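Local coordinates for cell division control protein Cdc48 (Mycobacterium smegmatis, PDB 5E7P) that is a AAA-family ATPase with two P-loop nucleotide-binding modules that binds ADP and probably hydrolyses ATP, at residues Arg37-Arg41 against Leu463-Arg467. Residues are numbered along the deposited sequence; the frame is centred on the assembly and turned at random.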
ATOM      1  N   ARG A  37     -10.748  17.192  -7.401  1.00 59.80           N
ATOM      2  CA  ARG A  37     -10.226  16.262  -6.403  1.00 57.16           C
ATOM      3  C   ARG A  37      -9.422  15.142  -7.057  1.00 56.57           C
ATOM      4  O   ARG A  37      -9.036  14.176  -6.400  1.00 58.09           O
ATOM      5  CB  ARG A  37     -11.367  15.677  -5.567  1.00 54.70           C
ATOM      6  CG  ARG A  37     -11.963  16.654  -4.566  1.00 54.31           C
ATOM      7  CD  ARG A  37     -13.295  16.159  -4.029  1.00 53.03           C
ATOM      8  NE  ARG A  37     -13.805  17.016  -2.960  1.00 54.84           N
ATOM      9  CZ  ARG A  37     -14.473  18.148  -3.161  1.00 56.96           C
ATOM     10  NH1 ARG A  37     -14.705  18.574  -4.395  1.00 58.77           N
ATOM     11  NH2 ARG A  37     -14.902  18.863  -2.129  1.00 57.14           N
ATOM     12  N   GLY A  38      -9.175  15.280  -8.357  1.00 53.30           N
ATOM     13  CA  GLY A  38      -8.390  14.308  -9.095  1.00 49.26           C
ATOM     14  C   GLY A  38      -9.165  13.048  -9.428  1.00 45.52           C
ATOM     15  O   GLY A  38      -8.594  11.962  -9.510  1.00 43.78           O
ATOM     16  N   VAL A  39     -10.469  13.195  -9.630  1.00 44.59           N
ATOM     17  CA  VAL A  39     -11.333  12.047  -9.882  1.00 44.38           C
ATOM     18  C   VAL A  39     -12.139  12.200 -11.168  1.00 45.27           C
ATOM     19  O   VAL A  39     -12.818  13.207 -11.369  1.00 48.22           O
ATOM     20  CB  VAL A  39     -12.301  11.804  -8.699  1.00 45.08           C
ATOM     21  CG1 VAL A  39     -13.365  10.780  -9.075  1.00 44.80           C
ATOM     22  CG2 VAL A  39     -11.531  11.363  -7.454  1.00 43.07           C
ATOM     23  N   VAL A  40     -12.056  11.197 -12.036  1.00 43.88           N
ATOM     24  CA  VAL A  40     -12.863  11.156 -13.250  1.00 43.57           C
ATOM     25  C   VAL A  40     -13.913  10.042 -13.146  1.00 43.10           C
ATOM     26  O   VAL A  40     -13.603   8.922 -12.740  1.00 41.88           O
ATOM     27  CB  VAL A  40     -11.982  10.974 -14.511  1.00 41.55           C
ATOM     28  CG1 VAL A  40     -11.090   9.746 -14.376  1.00 39.33           C
ATOM     29  CG2 VAL A  40     -12.839  10.890 -15.766  1.00 42.07           C
ATOM     30  N   ARG A  41     -15.157  10.361 -13.495  1.00 44.47           N
ATOM     31  CA  ARG A  41     -16.261   9.415 -13.347  1.00 43.92           C
ATOM     32  C   ARG A  41     -16.489   8.564 -14.600  1.00 44.85           C
ATOM     33  O   ARG A  41     -16.802   9.080 -15.675  1.00 43.86           O
ATOM     34  CB  ARG A  41     -17.549  10.146 -12.960  1.00 44.16           C
ATOM     35  CG  ARG A  41     -17.524  10.795 -11.584  1.00 42.58           C
ATOM     36  CD  ARG A  41     -17.596   9.755 -10.478  1.00 41.46           C
ATOM     37  NE  ARG A  41     -17.442  10.355  -9.155  1.00 42.03           N
ATOM     38  CZ  ARG A  41     -17.213   9.664  -8.041  1.00 41.50           C
ATOM     39  NH1 ARG A  41     -17.113   8.342  -8.085  1.00 39.99           N
ATOM     40  NH2 ARG A  41     -17.080  10.294  -6.882  1.00 41.14           N
ATOM     41  N   LEU A 463     -16.168   9.304   1.273  1.00 38.81           N
ATOM     42  CA  LEU A 463     -15.737   7.995   0.789  1.00 38.19           C
ATOM     43  C   LEU A 463     -15.884   7.848  -0.726  1.00 38.87           C
ATOM     44  O   LEU A 463     -15.288   6.954  -1.328  1.00 39.36           O
ATOM     45  CB  LEU A 463     -16.509   6.880   1.502  1.00 37.23           C
ATOM     46  CG  LEU A 463     -16.358   6.812   3.023  1.00 37.29           C
ATOM     47  CD1 LEU A 463     -17.101   5.614   3.589  1.00 36.42           C
ATOM     48  CD2 LEU A 463     -14.892   6.766   3.416  1.00 36.81           C
ATOM     49  N   THR A 464     -16.675   8.723  -1.339  1.00 38.03           N
ATOM     50  CA  THR A 464     -16.879   8.668  -2.783  1.00 38.64           C
ATOM     51  C   THR A 464     -15.745   9.343  -3.557  1.00 40.83           C
ATOM     52  O   THR A 464     -15.665   9.213  -4.779  1.00 43.77           O
ATOM     53  CB  THR A 464     -18.218   9.311  -3.202  1.00 39.07           C
ATOM     54  OG1 THR A 464     -18.137  10.735  -3.053  1.00 40.69           O
ATOM     55  CG2 THR A 464     -19.369   8.768  -2.360  1.00 36.11           C
ATOM     56  N   VAL A 465     -14.869  10.060  -2.853  1.00 39.65           N
ATOM     57  CA  VAL A 465     -13.795  10.804  -3.514  1.00 40.48           C
ATOM     58  C   VAL A 465     -12.390  10.541  -2.964  1.00 39.76           C
ATOM     59  O   VAL A 465     -11.397  10.904  -3.595  1.00 40.31           O
ATOM     60  CB  VAL A 465     -14.055  12.327  -3.487  1.00 41.76           C
ATOM     61  CG1 VAL A 465     -15.243  12.684  -4.365  1.00 42.58           C
ATOM     62  CG2 VAL A 465     -14.265  12.809  -2.057  1.00 42.01           C
ATOM     63  N   ILE A 466     -12.299   9.916  -1.795  1.00 37.94           N
ATOM     64  CA  ILE A 466     -10.997   9.669  -1.179  1.00 37.89           C
ATOM     65  C   ILE A 466     -10.467   8.270  -1.481  1.00 38.52           C
ATOM     66  O   ILE A 466     -11.049   7.270  -1.063  1.00 39.43           O
ATOM     67  CB  ILE A 466     -11.037   9.874   0.346  1.00 38.27           C
ATOM     68  CG1 ILE A 466     -11.432  11.313   0.678  1.00 40.69           C
ATOM     69  CG2 ILE A 466      -9.688   9.532   0.962  1.00 36.50           C
ATOM     70  CD1 ILE A 466     -10.525  12.353   0.054  1.00 40.88           C
ATOM     71  N   ARG A 467      -9.354   8.206  -2.205  1.00 37.56           N
ATOM     72  CA  ARG A 467      -8.728   6.927  -2.505  1.00 34.28           C
ATOM     73  C   ARG A 467      -7.746   6.531  -1.412  1.00 31.39           C
ATOM     74  O   ARG A 467      -6.846   7.300  -1.071  1.00 30.31           O
ATOM     75  CB  ARG A 467      -8.009   6.966  -3.855  1.00 32.17           C
ATOM     76  CG  ARG A 467      -7.341   5.647  -4.207  1.00 30.06           C
ATOM     77  CD  ARG A 467      -6.712   5.659  -5.585  1.00 28.86           C
ATOM     78  NE  ARG A 467      -5.545   6.533  -5.669  1.00 31.75           N
ATOM     79  CZ  ARG A 467      -4.711   6.558  -6.705  1.00 31.80           C
ATOM     80  NH1 ARG A 467      -4.916   5.751  -7.735  1.00 31.74           N
ATOM     81  NH2 ARG A 467      -3.672   7.383  -6.710  1.00 31.39           N
TER
HETATM   82  O   HOH W   1     -16.349   6.500  -6.610  1.00 51.58           O
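Strand 39-42 of the N-terminal domain, a domain of the double-psi beta-barrel class, meets the loop that leaves helix 456-462. Arg-41 makes the one direct hydrogen bond between the two segments. Its NH2 donates to Thr-464 O at 2.8 Å, with an N-H...O angle of 147°. The donor sits above the carbonyl plane, 45° out of it. The Arg-41 chain bends at chi2 (-72°), which brings the guanidinium to Thr-464. A water accepts from Arg-41 NH1 and donates weakly to the same Thr-464 O. Asp-34 forms a salt bridge with NH2, and Val-72 O accepts from NH1.

Val-465 fits between the two arginines. Its CB lies 3.9 Å from Arg-37 CD, and its CG1 lies 3.9 Å from Arg-41 NH2. The Arg-37 chain is extended from CG to NE, which carries its charged end past the valine to a salt bridge with Glu-436 of helix 427-448. Val-39 adds CG2 against Val-465 O at 3.9 Å. Its CG1 lies over the rim of one face of the Arg-41 guanidinium, within the same strand.

With several partners on the Arg-41 guanidinium, its rotation is probably fixed and its buried charge partly offset by Asp-34.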